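Long-range contacts in BH0493 protein (Bacillus halodurans C-125, PDB 2QEE), which binds zinc and is probably a metal-dependent hydrolase or related enzyme of the amidohydrolase superfamily: residues K14-V19 with V378-Y383; M27-F32 with Q354-R359; D131-L136 with Q363-W368; F298-L303 with S319-F324; E306-L311 with R341-M346. All coordinates share one frame; numbering follows the deposited sequence.

Contact 1 of 5, residues K14-V19 with V378-Y383; sequences KVKNAV and VLIDKY
Val15 of helix 8-21 pushes its branched side chain against Leu379, Ile380 and Tyr383 of helix 363-388. The segments run roughly antiparallel, 136° between their directions, with axes 9.9 Å apart. Val15 carries the tight part. Its CB lies 3.7 Å from Ile380 CG1. CG1, anti to the backbone N (chi1 172°), reaches Leu379 CB at 3.8 Å, while CG2, beside the backbone N, turns to Tyr383 CD2, also at 3.8 Å. The two methyls thus straddle Ile380 and address residues one turn apart on the facing helix. One turn further on, Val19 CG2 meets Leu379 CD1 more loosely at 4.0 Å. The solvent side belongs to Lys16, whose extended chain lays CE 3.8 Å from Ile380 CD1, an aliphatic cover over the edge of the buried patch. Helix 395-414 adds Ile398 against both Val15 and Tyr383, and the phenol oxygen Tyr383 OH is hydrogen-bonded to Asp401 of that helix. Since every contact between the two segments is carbon on carbon, the pairing rests on shape and the burial of apolar surface; directional bonds come from the flanks, where Asp381 forms salt bridges with Arg8 and Arg341.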
# COMPACT_ATOMS: atom_id res chain seq x y z
N LYS C 14 28.87 -7.86 8.55
CA LYS C 14 29.07 -7.01 9.69
C LYS C 14 27.74 -6.46 10.23
O LYS C 14 27.53 -6.31 11.48
CB LYS C 14 30.08 -5.92 9.34
CG LYS C 14 31.48 -6.60 9.24
CD LYS C 14 32.64 -5.65 9.44
CE LYS C 14 34.02 -6.37 9.31
NZ LYS C 14 33.98 -7.81 9.60
N VAL C 15 26.85 -6.14 9.30
CA VAL C 15 25.51 -5.66 9.72
C VAL C 15 24.78 -6.77 10.43
O VAL C 15 24.20 -6.54 11.50
CB VAL C 15 24.64 -5.06 8.56
CG1 VAL C 15 23.18 -4.76 9.06
CG2 VAL C 15 25.29 -3.77 8.01
N LYS C 16 24.74 -7.96 9.81
CA LYS C 16 24.06 -9.10 10.45
C LYS C 16 24.64 -9.39 11.84
O LYS C 16 23.88 -9.60 12.81
CB LYS C 16 24.14 -10.33 9.57
CG LYS C 16 23.26 -10.22 8.39
CD LYS C 16 23.60 -11.34 7.40
CE LYS C 16 22.99 -11.01 6.05
NZ LYS C 16 23.07 -12.08 5.01
N ASN C 17 25.96 -9.37 11.97
CA ASN C 17 26.55 -9.58 13.28
C ASN C 17 26.17 -8.48 14.28
O ASN C 17 25.84 -8.81 15.44
CB ASN C 17 28.08 -9.66 13.19
CG ASN C 17 28.57 -10.91 12.48
OD1 ASN C 17 29.74 -10.94 12.03
ND2 ASN C 17 27.75 -11.95 12.41
N ALA C 18 26.25 -7.21 13.89
CA ALA C 18 25.89 -6.10 14.76
C ALA C 18 24.42 -6.25 15.25
O ALA C 18 24.11 -6.11 16.47
CB ALA C 18 26.08 -4.81 14.05
N VAL C 19 23.52 -6.56 14.30
CA VAL C 19 22.07 -6.69 14.61
C VAL C 19 21.83 -7.85 15.56
O VAL C 19 21.17 -7.70 16.61
CB VAL C 19 21.27 -6.86 13.31
CG1 VAL C 19 19.84 -7.20 13.64
CG2 VAL C 19 21.19 -5.49 12.60
N VAL C 378 17.28 -4.38 5.38
CA VAL C 378 17.05 -2.97 5.08
C VAL C 378 18.30 -2.14 5.31
O VAL C 378 18.76 -1.36 4.45
CB VAL C 378 15.85 -2.43 5.91
CG1 VAL C 378 15.69 -0.95 5.67
CG2 VAL C 378 14.55 -3.24 5.52
N LEU C 379 18.94 -2.37 6.47
CA LEU C 379 20.19 -1.64 6.77
C LEU C 379 21.31 -1.88 5.72
O LEU C 379 21.98 -0.94 5.28
CB LEU C 379 20.70 -2.05 8.18
CG LEU C 379 19.91 -1.42 9.34
CD1 LEU C 379 20.39 -2.16 10.60
CD2 LEU C 379 20.22 0.11 9.42
N ILE C 380 21.47 -3.12 5.32
CA ILE C 380 22.49 -3.51 4.30
C ILE C 380 22.24 -2.66 3.01
O ILE C 380 23.16 -1.99 2.50
CB ILE C 380 22.53 -5.05 4.03
CG1 ILE C 380 23.10 -5.76 5.26
CG2 ILE C 380 23.40 -5.31 2.82
CD1 ILE C 380 22.78 -7.30 5.36
N ASP C 381 21.00 -2.63 2.55
CA ASP C 381 20.67 -1.85 1.33
C ASP C 381 20.98 -0.36 1.53
O ASP C 381 21.52 0.30 0.62
CB ASP C 381 19.18 -2.00 1.01
CG ASP C 381 18.89 -3.25 0.17
OD1 ASP C 381 19.86 -3.91 -0.36
OD2 ASP C 381 17.68 -3.59 0.02
N LYS C 382 20.58 0.19 2.69
CA LYS C 382 20.77 1.63 2.93
C LYS C 382 22.25 2.01 3.09
O LYS C 382 22.68 3.02 2.56
CB LYS C 382 19.93 2.11 4.14
CG LYS C 382 18.50 2.53 3.75
CD LYS C 382 17.69 1.40 3.08
CE LYS C 382 16.23 1.85 2.69
NZ LYS C 382 16.36 2.79 1.53
N TYR C 383 23.02 1.20 3.82
CA TYR C 383 24.44 1.41 3.90
C TYR C 383 25.08 1.27 2.56
O TYR C 383 25.94 2.11 2.20
CB TYR C 383 25.09 0.47 4.90
CG TYR C 383 24.79 0.80 6.34
CD1 TYR C 383 25.04 2.09 6.87
CD2 TYR C 383 24.31 -0.20 7.20
CE1 TYR C 383 24.81 2.37 8.24
CE2 TYR C 383 24.06 0.07 8.56
CZ TYR C 383 24.30 1.35 9.03
OH TYR C 383 24.05 1.55 10.38

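Contact 2 of 5, residues M27-F32 with Q354-R359; sequences MHTHLF and QHSDAR. With ZN (zinc ion), chain T.
His28 and His30 form the His-X-His motif that, with Asp357 on the facing loop, binds the zinc ion, as in the (beta/alpha)8-barrel amidohydrolases. His28 NE2 lies 2.2 Å from the zinc, His30 NE2 2.3 Å and Asp357 OD1 2.1 Å; a water is a fourth ligand. The carboxylate is nearly coplanar with the His30 ring (8°) but stands almost perpendicular to that of His28 (85°), so one group serves two differently turned imidazoles. Backbone bonds hold the loops in register, from Asp357 N to His28 O and from His30 N to Ala358 O. His355 acts from the second shell. Its NE2 donates to Asp357 OD2 (3.2 Å), which it meets from above the carboxylate plane, and its CD2 packs on His28 CB at 3.7 Å. An alanine in place of His355 would probably leave Asp357 OD2 without this donor and the carboxylate freer to turn, and open a gap beside His28. Ser356 OG is hydrogen-bonded to Asp26 OD2 and Thr29 OG1 to the backbone O of Val143. Over one face of His30, the guanidinium of Arg359 stacks flat on the imidazole at 12°, NH2 4.0 Å above the ring plane, over its centre.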
# COMPACT_ATOMS: atom_id res chain seq x y z
N MET C 27 10.14 -2.67 23.67
CA MET C 27 9.46 -1.59 24.42
C MET C 27 7.96 -1.68 24.55
O MET C 27 7.33 -0.73 25.05
CB MET C 27 9.88 -0.16 24.02
CG MET C 27 9.87 0.16 22.50
SD MET C 27 8.19 0.09 21.85
CE MET C 27 7.41 1.57 22.57
N HIS C 28 7.39 -2.79 24.11
CA HIS C 28 5.98 -3.07 24.39
C HIS C 28 5.75 -4.57 24.30
O HIS C 28 5.86 -5.13 23.19
CB HIS C 28 5.03 -2.37 23.40
CG HIS C 28 3.59 -2.73 23.62
ND1 HIS C 28 2.95 -2.48 24.81
CD2 HIS C 28 2.70 -3.39 22.84
CE1 HIS C 28 1.71 -2.93 24.74
NE2 HIS C 28 1.54 -3.51 23.57
N THR C 29 5.44 -5.21 25.44
CA THR C 29 5.13 -6.63 25.47
C THR C 29 3.96 -6.81 26.43
O THR C 29 3.64 -5.90 27.15
CB THR C 29 6.28 -7.53 25.98
OG1 THR C 29 6.39 -7.43 27.43
CG2 THR C 29 7.66 -7.16 25.35
N HIS C 30 3.48 -8.05 26.49
CA HIS C 30 2.45 -8.45 27.47
C HIS C 30 3.06 -9.51 28.38
O HIS C 30 2.40 -10.45 28.76
CB HIS C 30 1.26 -8.99 26.72
CG HIS C 30 0.48 -7.90 26.09
ND1 HIS C 30 -0.47 -7.18 26.78
CD2 HIS C 30 0.59 -7.33 24.87
CE1 HIS C 30 -0.95 -6.23 25.99
NE2 HIS C 30 -0.31 -6.29 24.83
N LEU C 31 4.37 -9.41 28.62
CA LEU C 31 5.04 -10.35 29.51
C LEU C 31 5.14 -9.72 30.94
O LEU C 31 4.98 -8.53 31.10
CB LEU C 31 6.46 -10.65 29.01
CG LEU C 31 6.44 -11.26 27.60
CD1 LEU C 31 7.93 -11.45 27.18
CD2 LEU C 31 5.73 -12.57 27.61
N PHE C 32 5.42 -10.56 31.95
CA PHE C 32 5.62 -10.00 33.31
C PHE C 32 6.88 -10.58 33.98
O PHE C 32 7.28 -11.68 33.65
CB PHE C 32 4.40 -10.35 34.20
CG PHE C 32 3.11 -9.76 33.71
CD1 PHE C 32 2.72 -8.48 34.09
CD2 PHE C 32 2.28 -10.50 32.85
CE1 PHE C 32 1.50 -7.91 33.62
CE2 PHE C 32 1.05 -9.93 32.35
CZ PHE C 32 0.68 -8.65 32.73
N GLN C 354 10.88 -1.90 15.82
CA GLN C 354 10.08 -3.07 16.18
C GLN C 354 9.89 -3.20 17.70
O GLN C 354 10.72 -2.68 18.48
CB GLN C 354 10.69 -4.35 15.62
CG GLN C 354 9.87 -5.62 15.81
CD GLN C 354 8.49 -5.52 15.12
OE1 GLN C 354 7.69 -4.64 15.47
NE2 GLN C 354 8.22 -6.43 14.16
N HIS C 355 8.80 -3.89 18.05
CA HIS C 355 8.56 -4.40 19.40
C HIS C 355 7.94 -5.78 19.19
O HIS C 355 7.45 -6.05 18.10
CB HIS C 355 7.63 -3.49 20.20
CG HIS C 355 6.22 -3.38 19.67
ND1 HIS C 355 5.91 -2.63 18.55
CD2 HIS C 355 5.05 -3.93 20.09
CE1 HIS C 355 4.61 -2.71 18.31
NE2 HIS C 355 4.06 -3.49 19.23
N SER C 356 7.90 -6.62 20.22
CA SER C 356 7.36 -7.97 20.03
C SER C 356 5.88 -8.08 20.30
O SER C 356 5.19 -8.95 19.71
CB SER C 356 8.09 -9.02 20.89
OG SER C 356 7.75 -8.87 22.28
N ASP C 357 5.39 -7.28 21.24
CA ASP C 357 4.05 -7.47 21.77
C ASP C 357 3.87 -8.94 22.28
O ASP C 357 2.78 -9.49 22.19
CB ASP C 357 3.05 -7.25 20.65
CG ASP C 357 2.02 -6.37 21.05
OD1 ASP C 357 1.51 -6.62 22.16
OD2 ASP C 357 1.80 -5.41 20.30
N ALA C 358 4.96 -9.58 22.72
CA ALA C 358 4.89 -11.00 23.13
C ALA C 358 3.86 -11.17 24.26
O ALA C 358 3.93 -10.42 25.24
CB ALA C 358 6.26 -11.51 23.61
N ARG C 359 2.95 -12.12 24.09
CA ARG C 359 2.06 -12.58 25.17
C ARG C 359 2.55 -13.82 25.88
O ARG C 359 2.14 -14.09 27.03
CB ARG C 359 0.66 -12.85 24.62
CG ARG C 359 -0.04 -11.56 24.23
CD ARG C 359 -1.47 -11.84 23.80
NE ARG C 359 -2.19 -10.58 23.74
CZ ARG C 359 -2.93 -10.10 24.74
NH1 ARG C 359 -3.08 -10.82 25.86
NH2 ARG C 359 -3.53 -8.92 24.62
ZN ZN T . 0.16 -5.14 22.94
O HOH W 1 11.46 -2.31 21.10
O HOH W 2 2.88 -13.41 29.73
O HOH W 3 0.20 -12.61 28.27
O HOH W 4 -1.25 -4.53 22.01

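Contact 3 of 5, residues D131-L136 with Q363-W368; sequences DTVLQL and QLIYKW
Val133 of helix 126-136 and Leu364 of helix 363-388 meet in a nearly parallel helix pair, with segment directions 10° apart and axes separated by 8.8 Å. The side chains cross at about a right angle, and Val133 CG1, anti to the backbone N (chi1 167°), rests 3.9 Å from Leu364 CB. The same methyl also faces Ile365 CG1 at 4.3 Å. Helix 126-136 leads into strand 139-143, whereas helix 363-388 follows the loop holding the zinc ligand Asp357; this is consistent with two neighbouring helices on the outside of a (beta/alpha)8 barrel. Nearer the strands, Leu134 turns the end of its chain back to the partner helix and brings CD2 within 3.5 Å of Leu364 CD1, closer than usual for two methyls. Leu134 also packs on Val139 and Val142, and Leu364 on Asp26, so this pair fills the layer between helices and sheet. On the solvent-exposed side, Leu136 CD1 touches Ile365 CD1 at 4.1 Å.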
# COMPACT_ATOMS: atom_id res chain seq x y z
N ASP C 131 15.45 -16.72 32.11
CA ASP C 131 16.89 -16.65 31.84
C ASP C 131 17.25 -17.21 30.47
O ASP C 131 17.97 -16.57 29.71
CB ASP C 131 17.67 -17.38 32.94
CG ASP C 131 17.74 -16.59 34.22
OD1 ASP C 131 17.36 -15.40 34.24
OD2 ASP C 131 18.21 -17.16 35.23
N THR C 132 16.78 -18.41 30.17
CA THR C 132 17.04 -19.04 28.89
C THR C 132 16.54 -18.17 27.73
O THR C 132 17.29 -17.89 26.78
CB THR C 132 16.35 -20.41 28.81
OG1 THR C 132 16.85 -21.24 29.88
CG2 THR C 132 16.68 -21.06 27.49
N VAL C 133 15.27 -17.75 27.81
CA VAL C 133 14.65 -17.06 26.68
C VAL C 133 15.28 -15.70 26.42
O VAL C 133 15.54 -15.37 25.26
CB VAL C 133 13.09 -16.98 26.82
CG1 VAL C 133 12.46 -15.98 25.80
CG2 VAL C 133 12.54 -18.32 26.63
N LEU C 134 15.56 -14.91 27.45
CA LEU C 134 16.14 -13.59 27.23
C LEU C 134 17.56 -13.70 26.64
O LEU C 134 17.99 -12.82 25.87
CB LEU C 134 16.19 -12.78 28.53
CG LEU C 134 14.81 -12.42 29.13
CD1 LEU C 134 15.00 -11.41 30.31
CD2 LEU C 134 13.93 -11.82 28.10
N GLN C 135 18.28 -14.74 27.05
CA GLN C 135 19.61 -14.99 26.51
C GLN C 135 19.53 -15.35 25.01
O GLN C 135 20.21 -14.73 24.15
CB GLN C 135 20.29 -16.10 27.32
CG GLN C 135 21.73 -16.28 26.95
CD GLN C 135 21.90 -17.03 25.66
OE1 GLN C 135 21.29 -18.07 25.43
NE2 GLN C 135 22.80 -16.52 24.81
N LEU C 136 18.71 -16.35 24.71
CA LEU C 136 18.49 -16.81 23.32
C LEU C 136 18.00 -15.71 22.38
O LEU C 136 18.48 -15.62 21.22
CB LEU C 136 17.52 -17.97 23.24
CG LEU C 136 18.07 -19.32 23.68
CD1 LEU C 136 16.89 -20.29 23.82
CD2 LEU C 136 19.11 -19.81 22.67
N GLN C 363 7.90 -16.38 22.73
CA GLN C 363 7.72 -15.60 21.51
C GLN C 363 8.81 -14.53 21.29
O GLN C 363 9.04 -14.07 20.16
CB GLN C 363 6.38 -14.92 21.51
CG GLN C 363 5.19 -15.89 21.44
CD GLN C 363 3.84 -15.21 21.62
OE1 GLN C 363 3.74 -14.16 22.22
NE2 GLN C 363 2.80 -15.85 21.11
N LEU C 364 9.47 -14.10 22.35
CA LEU C 364 10.64 -13.21 22.19
C LEU C 364 11.62 -13.83 21.22
O LEU C 364 12.25 -13.08 20.44
CB LEU C 364 11.35 -12.99 23.53
CG LEU C 364 10.53 -12.19 24.50
CD1 LEU C 364 11.37 -12.08 25.79
CD2 LEU C 364 10.30 -10.80 23.96
N ILE C 365 11.73 -15.16 21.20
CA ILE C 365 12.73 -15.80 20.33
C ILE C 365 12.34 -15.47 18.87
O ILE C 365 13.16 -14.89 18.14
CB ILE C 365 12.79 -17.33 20.53
CG1 ILE C 365 13.28 -17.61 21.96
CG2 ILE C 365 13.81 -17.98 19.53
CD1 ILE C 365 13.28 -19.13 22.33
N TYR C 366 11.13 -15.86 18.48
CA TYR C 366 10.78 -15.71 17.02
C TYR C 366 10.49 -14.27 16.65
O TYR C 366 10.80 -13.82 15.49
CB TYR C 366 9.65 -16.62 16.59
CG TYR C 366 8.23 -16.09 16.62
CD1 TYR C 366 7.77 -15.20 15.64
CD2 TYR C 366 7.30 -16.54 17.61
CE1 TYR C 366 6.45 -14.81 15.57
CE2 TYR C 366 5.97 -16.12 17.55
CZ TYR C 366 5.55 -15.24 16.56
OH TYR C 366 4.23 -14.83 16.47
N LYS C 367 9.88 -13.50 17.54
CA LYS C 367 9.54 -12.15 17.15
C LYS C 367 10.82 -11.38 16.82
O LYS C 367 10.87 -10.63 15.83
CB LYS C 367 8.73 -11.43 18.25
CG LYS C 367 7.40 -12.12 18.57
CD LYS C 367 6.26 -11.53 17.85
CE LYS C 367 4.97 -12.06 18.54
NZ LYS C 367 3.79 -11.54 17.79
N TRP C 368 11.87 -11.55 17.61
CA TRP C 368 13.14 -10.84 17.36
C TRP C 368 13.95 -11.48 16.23
O TRP C 368 14.56 -10.79 15.44
CB TRP C 368 13.92 -10.64 18.70
CG TRP C 368 13.19 -9.61 19.49
CD1 TRP C 368 12.44 -9.82 20.62
CD2 TRP C 368 13.03 -8.25 19.14
NE1 TRP C 368 11.87 -8.65 21.02
CE2 TRP C 368 12.18 -7.67 20.10
CE3 TRP C 368 13.52 -7.45 18.09
CZ2 TRP C 368 11.83 -6.33 20.08
CZ3 TRP C 368 13.20 -6.12 18.07
CH2 TRP C 368 12.32 -5.57 19.05

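Contact 4 of 5, residues F298-L303 with S319-F324; sequences FLVTML and SNLMIF
Phe324 holds CG between its backbone N and carbonyl carbon (chi1 71°), on the side of Thr301, while Thr301 has OG1 anti to the backbone N (chi1 -161°), facing the Phe324 carbonyl. Thr301 CB sits over the ring centre in a CH-pi contact, 3.8 Å from the centroid, and OG1 donates to Phe324 O at 2.6 Å. Leu299 CB packs on Phe324 CE2 at 3.8 Å. An alanine at Phe324 would probably leave the Thr301 methine and Leu299 CB facing a gap and His355 without its edge-to-face partner. The backbones form a parallel ladder, Met322 N bonded to Phe298 O (2.9 Å) and Val300 N to Met322 O (3.0 Å). On the side of Phe298 and Val300, Val300 CG2 presses on Leu321 CD1 at 3.4 Å; on the other, Leu299 CD2 lies 3.7 Å from Met322 CG. The strands form a right-handed beta-alpha-beta crossover: helix 308-317 links them and covers Val300 and Ile323, helix 284-292 packs on Phe298, and strand 257-264 pairs with the other edge of strand 298-302.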
# COMPACT_ATOMS: atom_id res chain seq x y z
N PHE C 298 4.88 11.70 22.64
CA PHE C 298 3.90 10.72 22.26
C PHE C 298 4.59 9.59 21.50
O PHE C 298 5.39 9.85 20.57
CB PHE C 298 2.88 11.38 21.31
CG PHE C 298 2.15 12.53 21.93
CD1 PHE C 298 0.90 12.29 22.55
CD2 PHE C 298 2.68 13.83 21.94
CE1 PHE C 298 0.22 13.35 23.14
CE2 PHE C 298 1.96 14.90 22.55
CZ PHE C 298 0.73 14.61 23.13
N LEU C 299 4.30 8.37 21.92
CA LEU C 299 4.77 7.18 21.19
C LEU C 299 3.56 6.69 20.42
O LEU C 299 2.49 6.55 21.02
CB LEU C 299 5.23 6.11 22.19
CG LEU C 299 6.60 6.36 22.83
CD1 LEU C 299 6.62 5.57 24.20
CD2 LEU C 299 7.72 5.82 21.91
N VAL C 300 3.68 6.43 19.12
CA VAL C 300 2.49 5.97 18.36
C VAL C 300 2.84 4.80 17.48
O VAL C 300 3.91 4.80 16.86
CB VAL C 300 1.95 7.12 17.48
CG1 VAL C 300 0.70 6.69 16.58
CG2 VAL C 300 1.53 8.33 18.34
N THR C 301 1.95 3.83 17.47
CA THR C 301 1.95 2.76 16.47
C THR C 301 0.51 2.64 15.95
O THR C 301 -0.45 2.91 16.71
CB THR C 301 2.50 1.43 17.04
OG1 THR C 301 2.90 0.55 15.98
CG2 THR C 301 1.50 0.67 17.97
N MET C 302 0.35 2.24 14.68
CA MET C 302 -1.01 2.23 14.09
C MET C 302 -1.27 0.89 13.45
O MET C 302 -0.34 0.22 13.00
CB MET C 302 -1.25 3.36 13.09
CG MET C 302 -1.18 4.74 13.76
SD MET C 302 -1.53 6.13 12.75
CE MET C 302 -3.39 6.07 12.88
N LEU C 303 -2.54 0.51 13.43
CA LEU C 303 -2.84 -0.88 13.04
C LEU C 303 -3.11 -1.08 11.53
O LEU C 303 -2.95 -2.22 11.02
CB LEU C 303 -4.04 -1.40 13.85
CG LEU C 303 -4.32 -2.91 13.82
CD1 LEU C 303 -3.15 -3.81 14.23
CD2 LEU C 303 -5.57 -3.19 14.78
N SER C 319 8.92 16.49 16.32
CA SER C 319 9.94 15.79 17.05
C SER C 319 9.46 15.18 18.36
O SER C 319 10.15 14.37 18.93
CB SER C 319 11.14 16.70 17.34
OG SER C 319 10.75 17.89 18.05
N ASN C 320 8.27 15.62 18.85
CA ASN C 320 7.65 15.04 20.02
C ASN C 320 6.81 13.77 19.72
O ASN C 320 6.14 13.18 20.61
CB ASN C 320 6.84 16.10 20.82
CG ASN C 320 5.71 16.70 20.04
OD1 ASN C 320 5.75 16.84 18.81
ND2 ASN C 320 4.67 17.15 20.79
N LEU C 321 6.95 13.28 18.48
CA LEU C 321 6.40 11.99 18.08
C LEU C 321 7.54 11.00 17.89
O LEU C 321 8.51 11.31 17.14
CB LEU C 321 5.65 12.11 16.73
CG LEU C 321 5.08 10.82 16.18
CD1 LEU C 321 4.11 10.12 17.17
CD2 LEU C 321 4.40 11.13 14.84
N MET C 322 7.41 9.83 18.50
CA MET C 322 8.35 8.73 18.24
C MET C 322 7.42 7.63 17.76
O MET C 322 6.53 7.21 18.47
CB MET C 322 9.11 8.27 19.49
CG MET C 322 9.99 7.03 19.30
SD MET C 322 11.17 7.32 17.94
CE MET C 322 12.26 8.48 18.72
N ILE C 323 7.62 7.16 16.53
CA ILE C 323 6.82 6.00 16.07
C ILE C 323 7.54 4.71 16.35
O ILE C 323 8.81 4.64 16.33
CB ILE C 323 6.45 6.14 14.54
CG1 ILE C 323 7.67 5.98 13.67
CG2 ILE C 323 5.70 7.48 14.32
CD1 ILE C 323 7.29 6.28 12.17
N PHE C 324 6.80 3.64 16.63
CA PHE C 324 7.41 2.39 17.04
C PHE C 324 6.69 1.20 16.45
O PHE C 324 5.42 1.22 16.37
CB PHE C 324 7.50 2.25 18.57
CG PHE C 324 6.17 2.03 19.25
CD1 PHE C 324 5.72 0.73 19.58
CD2 PHE C 324 5.38 3.13 19.60
CE1 PHE C 324 4.49 0.53 20.25
CE2 PHE C 324 4.14 2.95 20.29
CZ PHE C 324 3.72 1.60 20.60

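Contact 5 of 5, residues E306-L311 with R341-M346; sequences ENQHEL and RMRMEM
His309 on helix 308-317 meets two methionines of helix 333-347, and these sulfur-aromatic contacts make up much of the interface. Met342 SD lies in the imidazole plane at the ring edge, 5.0 Å from the centroid, and also touches His309 CB at 3.9 Å. One turn later Met346 approaches obliquely, its SD 4.8 Å from the centroid and its CE, the closest atom, 3.6 Å from both His309 CD2 and NE2. With CG anti to the backbone N (chi1 174°), His309 leads toward Met346; both methionines cross it at about a right angle. Apolar contact continues where Met342 CE reaches Gln308 CB at 4.0 Å. The polar link is indirect: water 5 donates to Gln308 OE1 (2.7 Å) and to Gln308 O (3.1 Å) and accepts from Arg343 NE (3.0 Å). Other nitrogens have their own partners: Gln308 NE2 bonds to Met302 O and Arg343 NH2 to Gly325 O. His309 NE2 is hydrogen-bonded to Phe329 O of the second subunit, joining this helix pair to the assembly. The pliable thioethers can follow the imidazole contour, while the water bridges Gln308 and Arg343, which do not bond each other directly, and probably tempers the cost of burying the arginine charge.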
# COMPACT_ATOMS: atom_id res chain seq x y z
N GLU C 306 -2.83 1.15 5.78
CA GLU C 306 -3.07 2.34 4.98
C GLU C 306 -2.74 3.65 5.76
O GLU C 306 -2.75 4.75 5.19
CB GLU C 306 -4.52 2.38 4.47
CG GLU C 306 -4.73 1.43 3.32
CD GLU C 306 -4.56 -0.03 3.68
OE1 GLU C 306 -5.17 -0.46 4.70
OE2 GLU C 306 -3.92 -0.77 2.87
N ASN C 307 -2.44 3.48 7.06
CA ASN C 307 -1.95 4.63 7.88
C ASN C 307 -0.41 4.78 7.91
O ASN C 307 0.10 5.75 8.46
CB ASN C 307 -2.45 4.52 9.35
CG ASN C 307 -3.87 5.02 9.55
OD1 ASN C 307 -4.67 4.32 10.19
ND2 ASN C 307 -4.19 6.23 9.07
N GLN C 308 0.32 3.77 7.44
CA GLN C 308 1.76 3.70 7.82
C GLN C 308 2.54 4.79 7.15
O GLN C 308 3.34 5.46 7.80
CB GLN C 308 2.38 2.32 7.46
CG GLN C 308 1.66 1.13 8.20
CD GLN C 308 1.59 1.41 9.76
OE1 GLN C 308 2.51 1.99 10.33
NE2 GLN C 308 0.51 0.99 10.41
N HIS C 309 2.31 5.02 5.84
CA HIS C 309 3.14 6.02 5.18
C HIS C 309 2.91 7.41 5.80
O HIS C 309 3.85 8.18 6.09
CB HIS C 309 2.84 6.03 3.68
CG HIS C 309 3.56 7.13 2.95
ND1 HIS C 309 2.99 8.36 2.77
CD2 HIS C 309 4.81 7.20 2.43
CE1 HIS C 309 3.84 9.14 2.13
NE2 HIS C 309 4.95 8.47 1.91
N GLU C 310 1.63 7.78 5.97
CA GLU C 310 1.30 9.13 6.48
C GLU C 310 1.74 9.28 7.94
O GLU C 310 2.10 10.37 8.37
CB GLU C 310 -0.16 9.48 6.22
CG GLU C 310 -1.13 8.59 6.95
CD GLU C 310 -2.60 8.77 6.50
OE1 GLU C 310 -2.86 9.51 5.54
OE2 GLU C 310 -3.46 8.08 7.11
N LEU C 311 1.72 8.18 8.70
CA LEU C 311 2.34 8.23 10.05
C LEU C 311 3.85 8.62 10.00
O LEU C 311 4.33 9.45 10.81
CB LEU C 311 2.15 6.89 10.76
CG LEU C 311 2.80 6.77 12.15
CD1 LEU C 311 2.11 7.79 13.12
CD2 LEU C 311 2.71 5.36 12.64
N ARG C 341 11.40 0.15 5.42
CA ARG C 341 12.02 0.89 4.33
C ARG C 341 11.47 2.31 4.25
O ARG C 341 12.23 3.27 4.11
CB ARG C 341 11.82 0.12 2.99
CG ARG C 341 12.70 -1.14 2.98
CD ARG C 341 12.51 -2.01 1.77
NE ARG C 341 13.43 -3.16 1.87
CZ ARG C 341 14.72 -3.12 1.48
NH1 ARG C 341 15.24 -2.01 0.89
NH2 ARG C 341 15.48 -4.18 1.65
N MET C 342 10.14 2.48 4.29
CA MET C 342 9.52 3.81 4.26
C MET C 342 10.04 4.66 5.42
O MET C 342 10.43 5.81 5.25
CB MET C 342 7.98 3.77 4.31
CG MET C 342 7.34 3.14 3.02
SD MET C 342 5.56 3.36 3.09
CE MET C 342 5.02 2.23 4.40
N ARG C 343 10.10 4.02 6.58
CA ARG C 343 10.54 4.72 7.78
C ARG C 343 12.01 5.18 7.63
O ARG C 343 12.34 6.32 7.92
CB ARG C 343 10.38 3.82 9.00
CG ARG C 343 8.89 3.69 9.37
CD ARG C 343 8.71 2.58 10.36
NE ARG C 343 7.34 2.62 10.88
CZ ARG C 343 6.98 1.90 11.95
NH1 ARG C 343 7.86 1.09 12.52
NH2 ARG C 343 5.76 2.03 12.51
N MET C 344 12.89 4.29 7.22
CA MET C 344 14.30 4.64 7.14
C MET C 344 14.48 5.66 6.04
O MET C 344 15.31 6.54 6.16
CB MET C 344 15.14 3.41 6.87
CG MET C 344 16.68 3.72 7.15
SD MET C 344 17.65 2.24 7.30
CE MET C 344 17.13 1.69 8.95
N GLU C 345 13.77 5.50 4.92
CA GLU C 345 13.97 6.50 3.80
C GLU C 345 13.61 7.93 4.22
O GLU C 345 14.27 8.87 3.80
CB GLU C 345 13.17 6.05 2.53
CG GLU C 345 13.90 4.78 1.94
CD GLU C 345 13.12 3.99 0.89
OE1 GLU C 345 12.04 4.45 0.40
OE2 GLU C 345 13.66 2.88 0.59
N MET C 346 12.58 8.10 5.07
CA MET C 346 12.11 9.44 5.44
C MET C 346 12.57 9.93 6.81
O MET C 346 12.40 11.11 7.13
CB MET C 346 10.57 9.48 5.42
CG MET C 346 10.05 9.75 4.01
SD MET C 346 8.26 9.88 3.95
CE MET C 346 7.95 8.11 3.88
O HOH W 5 4.67 3.64 9.95

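In the fold
The centre of contact 2, which holds the zinc, is about 4 Å from the chain centre. Contact 3, its centre 11 Å away, touches it at Ser356 OG through Leu364, whose side chain is about 12 Å from the zinc. Contact 4 reaches it through Phe324, whose CD1 is 3.4 Å from Met27 SD and whose side chain is about 8 Å from the metal. Contact 4 joins the strands of a beta-alpha-beta unit whose helix 308-317 supplies residues of contact 5, centres 12 Å apart. Contact 1 is peripheral; salt bridges from Asp381 OD2 to Arg341 NH2 (2.8 Å) and Lys382 NZ to Glu345 OE2 (2.9 Å) tie it to contact 5, and helix 363-388 to contact 3.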